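Local coordinates for uncharacterized protein (Staphylococcus aureus subsp. aureus, PDB 3H04) that is of unknown function but has an alpha/beta-hydrolase fold with a probable serine catalytic triad, consistent with an esterase-like hydrolase, at residues 55-60 with 265-270; 98-104 with 120-126; 209-215 with 235-241. All blocks are in the same frame, centred on the assembly; numbering follows the deposited sequence.

Interaction 1 (55-60 with 265-270); sequences ILTEHY and VVDFLN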
loop_
_atom_site.group_PDB
_atom_site.type_symbol
_atom_site.label_atom_id
_atom_site.label_comp_id
_atom_site.label_asym_id
_atom_site.label_seq_id
_atom_site.Cartn_x
_atom_site.Cartn_y
_atom_site.Cartn_z
ATOM N N ILE A 55 -9.218 -3.665 16.091
ATOM C CA ILE A 55 -9.953 -2.404 15.880
ATOM C C ILE A 55 -10.741 -2.372 14.542
ATOM O O ILE A 55 -11.922 -1.985 14.504
ATOM C CB ILE A 55 -8.984 -1.202 16.034
ATOM C CG1 ILE A 55 -8.561 -1.077 17.514
ATOM C CG2 ILE A 55 -9.599 0.150 15.506
ATOM C CD1 ILE A 55 -7.266 -0.339 17.710
ATOM N N LEU A 56 -10.084 -2.789 13.455
ATOM C CA LEU A 56 -10.634 -2.656 12.129
ATOM C C LEU A 56 -11.787 -3.668 11.956
ATOM O O LEU A 56 -12.795 -3.336 11.342
ATOM C CB LEU A 56 -9.541 -2.846 11.060
ATOM C CG LEU A 56 -8.418 -1.781 10.931
ATOM C CD1 LEU A 56 -7.382 -2.191 9.877
ATOM C CD2 LEU A 56 -9.007 -0.422 10.608
ATOM N N THR A 57 -11.671 -4.862 12.530
ATOM C CA THR A 57 -12.640 -5.929 12.237
ATOM C C THR A 57 -13.803 -6.025 13.225
ATOM O O THR A 57 -14.591 -6.959 13.158
ATOM C CB THR A 57 -11.956 -7.300 12.104
ATOM O OG1 THR A 57 -11.330 -7.670 13.341
ATOM C CG2 THR A 57 -10.906 -7.255 10.976
ATOM N N GLU A 58 -13.928 -5.065 14.136
ATOM C CA GLU A 58 -15.079 -5.051 15.026
ATOM C C GLU A 58 -16.354 -5.092 14.224
ATOM O O GLU A 58 -17.269 -5.858 14.534
ATOM C CB GLU A 58 -15.100 -3.798 15.882
ATOM C CG GLU A 58 -14.031 -3.757 16.960
ATOM C CD GLU A 58 -14.292 -2.666 17.999
ATOM O OE1 GLU A 58 -15.469 -2.439 18.375
ATOM O OE2 GLU A 58 -13.296 -2.031 18.421
ATOM N N HIS A 59 -16.413 -4.244 13.198
ATOM C CA HIS A 59 -17.605 -4.113 12.366
ATOM C C HIS A 59 -17.359 -4.194 10.860
ATOM O O HIS A 59 -18.318 -4.173 10.087
ATOM C CB HIS A 59 -18.349 -2.844 12.756
ATOM C CG HIS A 59 -18.925 -2.901 14.140
ATOM N ND1 HIS A 59 -18.668 -1.944 15.100
ATOM C CD2 HIS A 59 -19.714 -3.832 14.735
ATOM C CE1 HIS A 59 -19.296 -2.269 16.221
ATOM N NE2 HIS A 59 -19.932 -3.415 16.027
ATOM N N TYR A 60 -16.091 -4.328 10.458
ATOM C CA TYR A 60 -15.705 -4.423 9.055
ATOM C C TYR A 60 -15.002 -5.752 8.782
ATOM O O TYR A 60 -14.322 -6.300 9.656
ATOM C CB TYR A 60 -14.810 -3.228 8.670
ATOM C CG TYR A 60 -15.566 -1.929 8.788
ATOM C CD1 TYR A 60 -16.360 -1.459 7.739
ATOM C CD2 TYR A 60 -15.568 -1.211 9.963
ATOM C CE1 TYR A 60 -17.102 -0.294 7.856
ATOM C CE2 TYR A 60 -16.276 -0.058 10.078
ATOM C CZ TYR A 60 -17.058 0.403 9.030
ATOM O OH TYR A 60 -17.801 1.563 9.187
ATOM N N VAL A 265 -9.560 5.963 12.110
ATOM C CA VAL A 265 -9.838 5.341 10.827
ATOM C C VAL A 265 -11.255 4.766 10.821
ATOM O O VAL A 265 -12.056 5.032 9.913
ATOM C CB VAL A 265 -8.795 4.265 10.466
ATOM C CG1 VAL A 265 -9.322 3.366 9.357
ATOM C CG2 VAL A 265 -7.478 4.946 10.042
ATOM N N VAL A 266 -11.568 4.007 11.863
ATOM C CA VAL A 266 -12.895 3.424 12.034
ATOM C C VAL A 266 -14.043 4.463 12.105
ATOM O O VAL A 266 -15.153 4.236 11.567
ATOM C CB VAL A 266 -12.911 2.521 13.261
ATOM C CG1 VAL A 266 -14.375 2.104 13.648
ATOM C CG2 VAL A 266 -12.022 1.298 12.990
ATOM N N ASP A 267 -13.773 5.568 12.778
ATOM C CA ASP A 267 -14.692 6.708 12.842
ATOM C C ASP A 267 -14.949 7.227 11.446
ATOM O O ASP A 267 -16.091 7.533 11.087
ATOM C CB ASP A 267 -14.096 7.872 13.628
ATOM C CG ASP A 267 -14.116 7.683 15.144
ATOM O OD1 ASP A 267 -14.770 6.761 15.680
ATOM O OD2 ASP A 267 -13.453 8.514 15.793
ATOM N N PHE A 268 -13.876 7.345 10.675
ATOM C CA PHE A 268 -13.961 7.794 9.263
ATOM C C PHE A 268 -14.804 6.814 8.447
ATOM O O PHE A 268 -15.723 7.217 7.744
ATOM C CB PHE A 268 -12.548 7.989 8.745
ATOM C CG PHE A 268 -12.407 8.064 7.247
ATOM C CD1 PHE A 268 -12.347 9.291 6.598
ATOM C CD2 PHE A 268 -12.212 6.916 6.500
ATOM C CE1 PHE A 268 -12.134 9.339 5.199
ATOM C CE2 PHE A 268 -12.020 6.991 5.138
ATOM C CZ PHE A 268 -11.980 8.231 4.510
ATOM N N LEU A 269 -14.545 5.517 8.592
ATOM C CA LEU A 269 -15.402 4.502 7.956
ATOM C C LEU A 269 -16.847 4.569 8.440
ATOM O O LEU A 269 -17.762 4.513 7.643
ATOM C CB LEU A 269 -14.883 3.071 8.170
ATOM C CG LEU A 269 -13.469 2.843 7.584
ATOM C CD1 LEU A 269 -12.939 1.429 7.895
ATOM C CD2 LEU A 269 -13.486 3.087 6.107
ATOM N N ASN A 270 -17.045 4.651 9.737
ATOM C CA ASN A 270 -18.418 4.726 10.273
ATOM C C ASN A 270 -19.241 5.895 9.740
ATOM O O ASN A 270 -20.459 5.751 9.536
ATOM C CB ASN A 270 -18.400 4.777 11.800
ATOM C CG ASN A 270 -17.995 3.480 12.425
ATOM O OD1 ASN A 270 -17.989 2.459 11.785
ATOM N ND2 ASN A 270 -17.628 3.525 13.694
#
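At the apolar centre, V266 presents its branched side chain to the last turn of helix 50-56: V266 CG2 lies 3.7 Å from I55 CG2 and 4.2 Å from L56 CD2. One turn apart on helix 256-273, V265 and L269 extend the greasy surface, with V265 CG1 4.0 Å from L56 CD2. Next comes Y60, whose flat ring offers a broad face to a methyl group: L269 CD1 sits 4.2 Å from the ring centroid and 6° off the normal, a CH-pi contact. Both helices cover the same face of the central alpha/beta-hydrolase sheet, where L56 rests on F101, L269 on F99 and I32, and V265 on I123 and F125. After helix 50-56 the chain turns at T57 into strand 60-65, which carries Y60 to the long C-terminal helix. A tyrosine suits this border because its ring stays in the apolar layer while its hydroxyl reaches the polar edge, where Y60 OH donates a 2.8 Å hydrogen bond to N270 OD1 and also bonds T273.

Interaction 2 (98-104 with 120-126); sequences IFTFGRS and DGVIDFY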
loop_
_atom_site.group_PDB
_atom_site.type_symbol
_atom_site.label_atom_id
_atom_site.label_comp_id
_atom_site.label_asym_id
_atom_site.label_seq_id
_atom_site.Cartn_x
_atom_site.Cartn_y
_atom_site.Cartn_z
ATOM N N ILE A 98 -17.185 -0.788 0.289
ATOM C CA ILE A 98 -15.829 -1.321 0.133
ATOM C C ILE A 98 -14.797 -0.176 0.180
ATOM O O ILE A 98 -15.019 0.905 -0.393
ATOM C CB ILE A 98 -15.759 -2.228 -1.140
ATOM C CG1 ILE A 98 -14.443 -2.987 -1.231
ATOM C CG2 ILE A 98 -16.059 -1.443 -2.411
ATOM C CD1 ILE A 98 -14.511 -4.212 -2.195
ATOM N N PHE A 99 -13.691 -0.432 0.887
ATOM C CA PHE A 99 -12.608 0.505 1.068
ATOM C C PHE A 99 -11.247 -0.131 0.755
ATOM O O PHE A 99 -11.055 -1.344 0.942
ATOM C CB PHE A 99 -12.598 0.964 2.530
ATOM C CG PHE A 99 -13.933 1.511 2.990
ATOM C CD1 PHE A 99 -14.239 2.832 2.793
ATOM C CD2 PHE A 99 -14.889 0.678 3.563
ATOM C CE1 PHE A 99 -15.467 3.341 3.189
ATOM C CE2 PHE A 99 -16.089 1.168 3.938
ATOM C CZ PHE A 99 -16.376 2.502 3.775
ATOM N N THR A 100 -10.298 0.710 0.365
ATOM C CA THR A 100 -8.894 0.280 0.245
ATOM C C THR A 100 -8.096 0.940 1.363
ATOM O O THR A 100 -8.333 2.103 1.739
ATOM C CB THR A 100 -8.310 0.549 -1.139
ATOM O OG1 THR A 100 -8.420 1.952 -1.487
ATOM C CG2 THR A 100 -9.062 -0.322 -2.215
ATOM N N PHE A 101 -7.201 0.166 1.947
ATOM C CA PHE A 101 -6.372 0.592 3.063
ATOM C C PHE A 101 -5.005 0.119 2.683
ATOM O O PHE A 101 -4.815 -1.090 2.558
ATOM C CB PHE A 101 -6.851 -0.046 4.372
ATOM C CG PHE A 101 -5.881 0.107 5.521
ATOM C CD1 PHE A 101 -4.995 1.163 5.563
ATOM C CD2 PHE A 101 -5.856 -0.829 6.547
ATOM C CE1 PHE A 101 -4.121 1.347 6.634
ATOM C CE2 PHE A 101 -4.954 -0.694 7.611
ATOM C CZ PHE A 101 -4.103 0.399 7.672
ATOM N N GLY A 102 -4.083 1.054 2.434
ATOM C CA GLY A 102 -2.683 0.720 2.185
ATOM C C GLY A 102 -1.723 1.452 3.100
ATOM O O GLY A 102 -2.038 2.519 3.685
ATOM N N ARG A 103 -0.542 0.869 3.249
ATOM C CA ARG A 103 0.564 1.481 3.952
ATOM C C ARG A 103 1.690 1.564 2.978
ATOM O O ARG A 103 2.038 0.575 2.318
ATOM C CB ARG A 103 0.959 0.697 5.211
ATOM C CG ARG A 103 -0.246 0.541 6.152
ATOM C CD ARG A 103 0.048 0.081 7.526
ATOM N NE ARG A 103 0.706 -1.238 7.561
ATOM C CZ ARG A 103 1.262 -1.793 8.647
ATOM N NH1 ARG A 103 1.273 -1.167 9.809
ATOM N NH2 ARG A 103 1.800 -3.002 8.569
ATOM N N SER A 104 2.286 2.750 2.923
ATOM C CA SER A 104 3.452 3.019 2.114
ATOM C C SER A 104 3.064 2.770 0.630
ATOM O O SER A 104 2.082 3.322 0.141
ATOM C CB SER A 104 4.662 2.209 2.638
ATOM O OG SER A 104 5.852 2.793 2.161
ATOM N N ASP A 120 -15.794 3.177 -1.807
ATOM C CA ASP A 120 -16.411 4.163 -0.886
ATOM C C ASP A 120 -15.450 5.032 -0.090
ATOM O O ASP A 120 -15.843 6.030 0.522
ATOM C CB ASP A 120 -17.358 3.414 0.032
ATOM C CG ASP A 120 -18.391 2.670 -0.766
ATOM O OD1 ASP A 120 -19.308 3.342 -1.212
ATOM O OD2 ASP A 120 -18.241 1.459 -1.043
ATOM N N GLY A 121 -14.178 4.672 -0.118
ATOM C CA GLY A 121 -13.160 5.449 0.574
ATOM C C GLY A 121 -11.804 4.802 0.534
ATOM O O GLY A 121 -11.682 3.625 0.214
ATOM N N VAL A 122 -10.779 5.586 0.891
ATOM C CA VAL A 122 -9.403 5.121 0.901
ATOM C C VAL A 122 -8.729 5.552 2.180
ATOM O O VAL A 122 -8.905 6.719 2.619
ATOM C CB VAL A 122 -8.540 5.755 -0.264
ATOM C CG1 VAL A 122 -7.047 5.276 -0.136
ATOM C CG2 VAL A 122 -9.114 5.363 -1.622
ATOM N N ILE A 123 -7.985 4.623 2.786
ATOM C CA ILE A 123 -7.152 4.892 3.945
ATOM C C ILE A 123 -5.711 4.808 3.477
ATOM O O ILE A 123 -5.290 3.763 3.013
ATOM C CB ILE A 123 -7.390 3.910 5.071
ATOM C CG1 ILE A 123 -8.907 3.762 5.321
ATOM C CG2 ILE A 123 -6.555 4.325 6.320
ATOM C CD1 ILE A 123 -9.286 2.417 5.844
ATOM N N ASP A 124 -4.993 5.928 3.575
ATOM C CA ASP A 124 -3.647 6.132 3.004
ATOM C C ASP A 124 -2.711 6.410 4.142
ATOM O O ASP A 124 -2.688 7.530 4.684
ATOM C CB ASP A 124 -3.685 7.318 2.027
ATOM C CG ASP A 124 -2.310 7.850 1.613
ATOM O OD1 ASP A 124 -1.250 7.217 1.849
ATOM O OD2 ASP A 124 -2.319 8.992 1.048
ATOM N N PHE A 125 -1.958 5.375 4.542
ATOM C CA PHE A 125 -0.923 5.550 5.559
ATOM C C PHE A 125 0.414 5.740 4.830
ATOM O O PHE A 125 0.896 4.821 4.155
ATOM C CB PHE A 125 -0.835 4.350 6.492
ATOM C CG PHE A 125 -1.799 4.356 7.649
ATOM C CD1 PHE A 125 -2.973 5.134 7.666
ATOM C CD2 PHE A 125 -1.529 3.544 8.741
ATOM C CE1 PHE A 125 -3.875 5.067 8.766
ATOM C CE2 PHE A 125 -2.375 3.490 9.797
ATOM C CZ PHE A 125 -3.559 4.247 9.830
ATOM N N TYR A 126 0.963 6.957 4.912
ATOM C CA TYR A 126 2.278 7.307 4.397
ATOM C C TYR A 126 2.625 6.798 2.989
ATOM O O TYR A 126 3.745 6.303 2.743
ATOM C CB TYR A 126 3.398 6.989 5.378
ATOM C CG TYR A 126 3.265 5.697 6.157
ATOM C CD1 TYR A 126 3.694 4.483 5.607
ATOM C CD2 TYR A 126 2.639 5.670 7.390
ATOM C CE1 TYR A 126 3.556 3.243 6.302
ATOM C CE2 TYR A 126 2.522 4.444 8.100
ATOM C CZ TYR A 126 2.990 3.254 7.553
ATOM O OH TYR A 126 2.836 2.065 8.218
#
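Backbone hydrogen bonds set the parallel pairing of strands 98-103 and 121-125, whose axes run 4.7 Å apart at 8°. T100 N bonds G121 O (3.2 Å), I123 N bonds T100 O (2.8 Å), G102 N bonds I123 O (3.0 Å), F125 N bonds G102 O (3.0 Å) and S104 N bonds F125 O (2.8 Å). At the start D120 bonds through both backbone and side chain: D120 N donates to I98 O and D120 OD2 accepts from I98 N, each at 2.8 Å, so an aspartate here supplies the acceptor that I98 N needs. Apolar packing joins F101 CD1 to I123 CG2 at 3.6 Å, and the edge of F101 meets the face of F125 in a T-shaped pair, centroids 5.1 Å apart and planes at 74°. Polar side chains gather at the C-terminal ends. R103 makes a salt bridge to D251, which Y126 OH also bonds, and S104 OG bonds H248. S104, with phi/psi of 61/-127°, fits the strained nucleophile elbow of a GxSxG motif and is probably the nucleophile of a Ser-His-Asp triad; G102, lacking a side chain, suits so tight a turn. Helix 105-116 completes the beta-alpha-beta crossover and packs on T100 and V122, whereas helix 256-273 covers F99, F101 and I123 on the other face; strands 30-35 and 212-217 flank the pair.

Interaction 3 (209-215 with 235-241); sequences LPPVFIA and VPHSTFE
This is a parallel strand pairing at one edge of the central sheet, between strand 212-217 and the outermost strand 238-243. The axes of 212-215 and 238-241 approach to 4.6 Å at 10°, and both backbones are extended, with phi from about -93 to -140° and psi from 111 to 155°. The register pairs V212 with S238, F213 with T239, I214 with F240 and A215 with E241, at CA-CA distances of 4.6 to 4.9 Å. Four hydrogen bonds alternate in direction: V212 N to H237 O (2.9 Å), T239 N to V212 O (3.1 Å), I214 N to T239 O (2.7 Å) and E241 N to I214 O (2.8 Å). Before the strands, extended P211 (phi/psi -62/144°) lies beside H237 (CA-CA 4.7 Å), while P236 is turn-like (-79/-24°). A water 3.0 Å from L209 O accepts from H237 N (2.9 Å), joining the two segments. L209 CD1 meets V235 CG1 (chi1 m) at 3.9 Å.

On one face I214 (chi1 m) packs its CG2 3.7 Å from CD1 of F240 (chi1 t), and helix 226-232 covers this apolar pair through M232. On the other, F213 (chi1 t, chi2 101°) brings CE1 to 3.8 Å from CG2 of T239 (chi1 m) and CZ to 4.1 Å from E241 CG, next to helix 256-273. Beta-branched V212 (chi1 t), I214 and T239 suit extended backbone, while small A215 packs on F125 and F250. Strand 212-217, helix 226-232 and strand 238-243 form a beta-alpha-beta crossover, the last parallel unit of an alpha/beta-hydrolase sheet.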
loop_
_atom_site.group_PDB
_atom_site.type_symbol
_atom_site.label_atom_id
_atom_site.label_comp_id
_atom_site.label_asym_id
_atom_site.label_seq_id
_atom_site.Cartn_x
_atom_site.Cartn_y
_atom_site.Cartn_z
ATOM N N LEU A 209 -11.848 11.458 -6.509
ATOM C CA LEU A 209 -11.668 10.330 -5.593
ATOM C C LEU A 209 -12.690 10.353 -4.461
ATOM O O LEU A 209 -13.155 11.436 -4.076
ATOM C CB LEU A 209 -10.254 10.283 -5.034
ATOM C CG LEU A 209 -9.108 9.850 -5.933
ATOM C CD1 LEU A 209 -7.867 9.809 -5.111
ATOM C CD2 LEU A 209 -9.415 8.467 -6.589
ATOM N N PRO A 210 -13.065 9.162 -3.928
ATOM C CA PRO A 210 -13.906 9.107 -2.731
ATOM C C PRO A 210 -13.107 9.631 -1.519
ATOM O O PRO A 210 -11.955 9.983 -1.657
ATOM C CB PRO A 210 -14.227 7.603 -2.588
ATOM C CG PRO A 210 -13.040 6.939 -3.154
ATOM C CD PRO A 210 -12.637 7.816 -4.333
ATOM N N PRO A 211 -13.712 9.706 -0.334
ATOM C CA PRO A 211 -12.944 10.320 0.742
ATOM C C PRO A 211 -11.664 9.599 1.106
ATOM O O PRO A 211 -11.621 8.359 1.134
ATOM C CB PRO A 211 -13.915 10.279 1.935
ATOM C CG PRO A 211 -15.262 10.250 1.355
ATOM C CD PRO A 211 -15.101 9.449 0.079
ATOM N N VAL A 212 -10.641 10.374 1.449
ATOM C CA VAL A 212 -9.333 9.833 1.770
ATOM C C VAL A 212 -8.897 10.158 3.174
ATOM O O VAL A 212 -8.853 11.353 3.570
ATOM C CB VAL A 212 -8.247 10.341 0.847
ATOM C CG1 VAL A 212 -6.958 9.564 1.160
ATOM C CG2 VAL A 212 -8.668 10.177 -0.694
ATOM N N PHE A 213 -8.596 9.129 3.956
ATOM C CA PHE A 213 -7.986 9.339 5.311
ATOM C C PHE A 213 -6.472 9.273 5.152
ATOM O O PHE A 213 -5.969 8.298 4.596
ATOM C CB PHE A 213 -8.491 8.287 6.272
ATOM C CG PHE A 213 -8.009 8.440 7.701
ATOM C CD1 PHE A 213 -8.826 8.988 8.649
ATOM C CD2 PHE A 213 -6.702 8.035 8.068
ATOM C CE1 PHE A 213 -8.397 9.140 9.980
ATOM C CE2 PHE A 213 -6.266 8.184 9.383
ATOM C CZ PHE A 213 -7.116 8.752 10.339
ATOM N N ILE A 214 -5.734 10.280 5.605
ATOM C CA ILE A 214 -4.274 10.312 5.425
ATOM C C ILE A 214 -3.637 10.366 6.792
ATOM O O ILE A 214 -4.061 11.187 7.620
ATOM C CB ILE A 214 -3.828 11.509 4.591
ATOM C CG1 ILE A 214 -4.577 11.476 3.219
ATOM C CG2 ILE A 214 -2.261 11.534 4.497
ATOM C CD1 ILE A 214 -4.509 12.773 2.361
ATOM N N ALA A 215 -2.619 9.504 7.039
ATOM C CA ALA A 215 -1.758 9.616 8.253
ATOM C C ALA A 215 -0.327 9.609 7.717
ATOM O O ALA A 215 0.030 8.695 6.929
ATOM C CB ALA A 215 -1.992 8.464 9.251
ATOM N N VAL A 235 -8.197 16.425 -3.640
ATOM C CA VAL A 235 -9.341 15.544 -3.318
ATOM C C VAL A 235 -10.417 16.297 -2.549
ATOM O O VAL A 235 -10.089 17.268 -1.801
ATOM C CB VAL A 235 -8.978 14.225 -2.573
ATOM C CG1 VAL A 235 -7.995 13.366 -3.427
ATOM C CG2 VAL A 235 -8.454 14.503 -1.153
ATOM N N PRO A 236 -11.700 15.913 -2.766
ATOM C CA PRO A 236 -12.757 16.717 -2.196
ATOM C C PRO A 236 -13.023 16.481 -0.698
ATOM O O PRO A 236 -13.565 17.360 -0.029
ATOM C CB PRO A 236 -14.007 16.338 -3.039
ATOM C CG PRO A 236 -13.629 14.990 -3.714
ATOM C CD PRO A 236 -12.177 15.048 -3.886
ATOM N N HIS A 237 -12.659 15.305 -0.197
ATOM C CA HIS A 237 -12.897 14.971 1.195
ATOM C C HIS A 237 -11.660 14.300 1.732
ATOM O O HIS A 237 -11.261 13.227 1.195
ATOM C CB HIS A 237 -14.084 14.001 1.316
ATOM C CG HIS A 237 -15.324 14.481 0.635
ATOM N ND1 HIS A 237 -15.746 13.978 -0.582
ATOM C CD2 HIS A 237 -16.205 15.428 0.975
ATOM C CE1 HIS A 237 -16.850 14.601 -0.952
ATOM N NE2 HIS A 237 -17.151 15.487 -0.024
ATOM N N SER A 238 -11.043 14.933 2.744
ATOM C CA SER A 238 -9.861 14.364 3.390
ATOM C C SER A 238 -9.888 14.570 4.878
ATOM O O SER A 238 -10.530 15.462 5.393
ATOM C CB SER A 238 -8.514 14.879 2.792
ATOM O OG SER A 238 -8.283 16.278 2.998
ATOM N N THR A 239 -9.199 13.688 5.573
ATOM C CA THR A 239 -8.953 13.798 7.000
ATOM C C THR A 239 -7.465 13.498 7.076
ATOM O O THR A 239 -7.004 12.515 6.451
ATOM C CB THR A 239 -9.762 12.729 7.811
ATOM O OG1 THR A 239 -11.169 12.975 7.656
ATOM C CG2 THR A 239 -9.432 12.741 9.318
ATOM N N PHE A 240 -6.739 14.324 7.812
ATOM C CA PHE A 240 -5.282 14.298 7.797
ATOM C C PHE A 240 -4.767 14.283 9.256
ATOM O O PHE A 240 -5.017 15.225 10.053
ATOM C CB PHE A 240 -4.777 15.512 7.058
ATOM C CG PHE A 240 -3.298 15.517 6.740
ATOM C CD1 PHE A 240 -2.495 14.371 6.807
ATOM C CD2 PHE A 240 -2.713 16.722 6.333
ATOM C CE1 PHE A 240 -1.098 14.443 6.492
ATOM C CE2 PHE A 240 -1.355 16.798 5.977
ATOM C CZ PHE A 240 -0.540 15.633 6.072
ATOM N N GLU A 241 -4.055 13.215 9.570
ATOM C CA GLU A 241 -3.200 13.161 10.746
ATOM C C GLU A 241 -1.755 13.326 10.345
ATOM O O GLU A 241 -1.114 12.426 9.728
ATOM C CB GLU A 241 -3.394 11.835 11.466
ATOM C CG GLU A 241 -4.784 11.696 12.061
ATOM C CD GLU A 241 -4.934 12.574 13.266
ATOM O OE1 GLU A 241 -4.112 12.425 14.210
ATOM O OE2 GLU A 241 -5.872 13.400 13.294
HETATM O O HOH W 1 -12.112 12.852 -1.612
#

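How the interactions relate
From the N terminus, residues 55-60 come first, but their partner 265-270 lies in the last helix, so interaction 1 closes a loop that spans most of the chain. Interactions 2 and 3 are nested inside it and follow one another in series, each closing a short beta-alpha-beta loop. Strands 121-125 and 212-217 are sheet neighbours, so the two pairings join into four consecutive parallel strands, with probable hydrogen bonds from D124 N to F213 O and from F213 N to V122 O. Helix 256-273 follows strand 238-243 and returns across the sheet, where V265 touches F213 and F268 packs against P211 and F213.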